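Local coordinates for protein cyclic GMP-AMP synthase-like receptor (PDB 7LT2) that senses double-stranded RNA in the cytoplasm and joins ATP and GTP into the cyclic dinucleotide 2',3'-cGAMP, an innate immune signal, at residues A[183-189]-A[385-391]. Numbering follows the deposited sequence.
Sequences HSSGEKI and LPALPAS
Segment 183-189 reverses direction through a type I beta turn from H183 to G186 with a G1 beta bulge: G186 N bonds H183 O at 2.9 Å and H183 N bonds E187 O at 2.8 Å. G186 takes phi/psi 119/-22, where a side chain would jam against the carbonyl oxygen of S185. Beside it, 385-391 is an irregular loop, turning at A387 and A390, antiparallel overall to 185-189: CA atoms of S185 and S391, E187 and P389, and I189 and L385 lie 7.3 to 7.4 Å apart, too far for direct backbone pairing, so side chains and water fill the gap.

Van der Waals contact centres on P389, whose compact, puckered ring meets two side chains. Its CG sits over the flat face of the H183 ring (chi1 m), 3.7 Å from the centroid and 8° off the normal, a CH-pi contact; its CB lies 3.7 Å from E187 CD. Branched L385 (chi1 t, chi2 p) lays its methyls against backbone carbonyls, CD1 3.7 Å from K188 O and CD2 3.8 Å from I189 O, and also touches L16 and P68.

The turn closes the beta hairpin of strands 177-183 and 188-200 in the nucleotidyltransferase sheet; the C-terminal tail lies against it and also bonds helix 18-42 through L385 O to N24 ND2.

Among polar contacts, the two oxygens of E187 (chi1 m) receive two hydroxyls, S185 OG to OE1 and S391 OG to OE2, each at 2.6 Å. One water donates to E187 OE2 (2.9 Å) and accepts from S391 N (3.3 Å). Another links H183's polar NE2 (2.9 Å) with P386 O (2.8 Å), bridging the 4.5 Å between these atoms.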
loop_
_atom_site.group_PDB
_atom_site.type_symbol
_atom_site.label_atom_id
_atom_site.label_comp_id
_atom_site.label_asym_id
_atom_site.label_seq_id
_atom_site.Cartn_x
_atom_site.Cartn_y
_atom_site.Cartn_z
ATOM N N HIS A 183 -15.739 -12.957 9.286
ATOM C CA HIS A 183 -17.171 -13.192 9.425
ATOM C C HIS A 183 -17.461 -13.746 10.816
ATOM O O HIS A 183 -16.641 -14.459 11.403
ATOM C CB HIS A 183 -17.663 -14.181 8.365
ATOM C CG HIS A 183 -17.524 -13.684 6.961
ATOM N ND1 HIS A 183 -18.472 -12.888 6.358
ATOM C CD2 HIS A 183 -16.548 -13.870 6.041
ATOM C CE1 HIS A 183 -18.083 -12.597 5.128
ATOM N NE2 HIS A 183 -16.920 -13.183 4.911
ATOM N N SER A 184 -18.639 -13.410 11.354
ATOM C CA SER A 184 -19.035 -13.989 12.636
ATOM C C SER A 184 -19.152 -15.505 12.561
ATOM O O SER A 184 -19.068 -16.174 13.598
ATOM C CB SER A 184 -20.359 -13.386 13.117
ATOM O OG SER A 184 -21.438 -13.802 12.296
ATOM N N SER A 185 -19.333 -16.059 11.363
ATOM C CA SER A 185 -19.374 -17.505 11.188
ATOM C C SER A 185 -17.995 -18.152 11.245
ATOM O O SER A 185 -17.912 -19.385 11.227
ATOM C CB SER A 185 -20.062 -17.857 9.864
ATOM O OG SER A 185 -19.594 -17.049 8.799
ATOM N N GLY A 186 -16.921 -17.366 11.308
ATOM C CA GLY A 186 -15.579 -17.877 11.539
ATOM C C GLY A 186 -14.585 -17.618 10.424
ATOM O O GLY A 186 -13.371 -17.636 10.681
ATOM N N GLU A 187 -15.040 -17.380 9.197
ATOM C CA GLU A 187 -14.118 -17.265 8.073
ATOM C C GLU A 187 -13.368 -15.938 8.116
ATOM O O GLU A 187 -13.978 -14.870 8.214
ATOM C CB GLU A 187 -14.870 -17.390 6.748
ATOM C CG GLU A 187 -15.571 -18.733 6.531
ATOM C CD GLU A 187 -16.945 -18.795 7.171
ATOM O OE1 GLU A 187 -17.330 -17.826 7.858
ATOM O OE2 GLU A 187 -17.644 -19.816 6.981
ATOM N N LYS A 188 -12.042 -16.010 8.008
ATOM C CA LYS A 188 -11.211 -14.812 7.990
ATOM C C LYS A 188 -11.405 -14.038 6.690
ATOM O O LYS A 188 -11.514 -14.626 5.612
ATOM C CB LYS A 188 -9.738 -15.200 8.153
ATOM C CG LYS A 188 -8.765 -14.035 8.135
ATOM C CD LYS A 188 -9.020 -13.122 9.320
ATOM C CE LYS A 188 -7.920 -12.098 9.490
ATOM N NZ LYS A 188 -6.725 -12.658 10.205
ATOM N N ILE A 189 -11.449 -12.705 6.792
ATOM C CA ILE A 189 -11.552 -11.877 5.592
ATOM C C ILE A 189 -10.213 -11.218 5.279
ATOM O O ILE A 189 -9.598 -11.514 4.246
ATOM C CB ILE A 189 -12.672 -10.829 5.723
ATOM C CG1 ILE A 189 -14.016 -11.519 5.963
ATOM C CG2 ILE A 189 -12.724 -9.966 4.470
ATOM C CD1 ILE A 189 -15.139 -10.569 6.352
ATOM N N LEU A 385 -11.403 -16.578 -1.738
ATOM C CA LEU A 385 -11.924 -15.659 -0.725
ATOM C C LEU A 385 -13.329 -15.223 -1.113
ATOM O O LEU A 385 -13.556 -14.070 -1.500
ATOM C CB LEU A 385 -11.003 -14.453 -0.563
ATOM C CG LEU A 385 -11.240 -13.594 0.687
ATOM C CD1 LEU A 385 -10.913 -14.398 1.939
ATOM C CD2 LEU A 385 -10.437 -12.300 0.638
ATOM N N PRO A 386 -14.306 -16.124 -1.007
ATOM C CA PRO A 386 -15.689 -15.754 -1.342
ATOM C C PRO A 386 -16.210 -14.684 -0.394
ATOM O O PRO A 386 -16.100 -14.808 0.828
ATOM C CB PRO A 386 -16.462 -17.071 -1.182
ATOM C CG PRO A 386 -15.424 -18.143 -1.178
ATOM C CD PRO A 386 -14.188 -17.541 -0.618
ATOM N N ALA A 387 -16.778 -13.621 -0.969
ATOM C CA ALA A 387 -17.390 -12.589 -0.135
ATOM C C ALA A 387 -18.605 -13.135 0.599
ATOM O O ALA A 387 -18.921 -12.682 1.706
ATOM C CB ALA A 387 -17.774 -11.377 -0.984
ATOM N N LEU A 388 -19.291 -14.102 -0.004
ATOM C CA LEU A 388 -20.365 -14.840 0.642
ATOM C C LEU A 388 -19.853 -16.241 0.948
ATOM O O LEU A 388 -19.816 -17.098 0.050
ATOM C CB LEU A 388 -21.593 -14.899 -0.269
ATOM C CG LEU A 388 -22.915 -15.340 0.346
ATOM C CD1 LEU A 388 -23.366 -14.328 1.389
ATOM C CD2 LEU A 388 -23.964 -15.513 -0.744
ATOM N N PRO A 389 -19.448 -16.527 2.182
ATOM C CA PRO A 389 -18.858 -17.836 2.479
ATOM C C PRO A 389 -19.881 -18.957 2.388
ATOM O O PRO A 389 -21.094 -18.752 2.491
ATOM C CB PRO A 389 -18.319 -17.689 3.906
ATOM C CG PRO A 389 -18.828 -16.385 4.429
ATOM C CD PRO A 389 -19.649 -15.701 3.386
ATOM N N ALA A 390 -19.352 -20.170 2.195
ATOM C CA ALA A 390 -20.201 -21.327 1.937
ATOM C C ALA A 390 -21.108 -21.641 3.120
ATOM O O ALA A 390 -22.186 -22.214 2.934
ATOM C CB ALA A 390 -19.340 -22.541 1.581
ATOM N N SER A 391 -20.699 -21.281 4.334
ATOM C CA SER A 391 -21.496 -21.567 5.525
ATOM C C SER A 391 -22.732 -20.674 5.581
ATOM O O SER A 391 -22.852 -19.728 4.805
ATOM C CB SER A 391 -20.649 -21.389 6.791
ATOM O OG SER A 391 -20.189 -20.056 6.928
HETATM O O HOH W 1 -15.086 -12.974 2.625
HETATM O O HOH W 2 -17.422 -21.371 4.539
#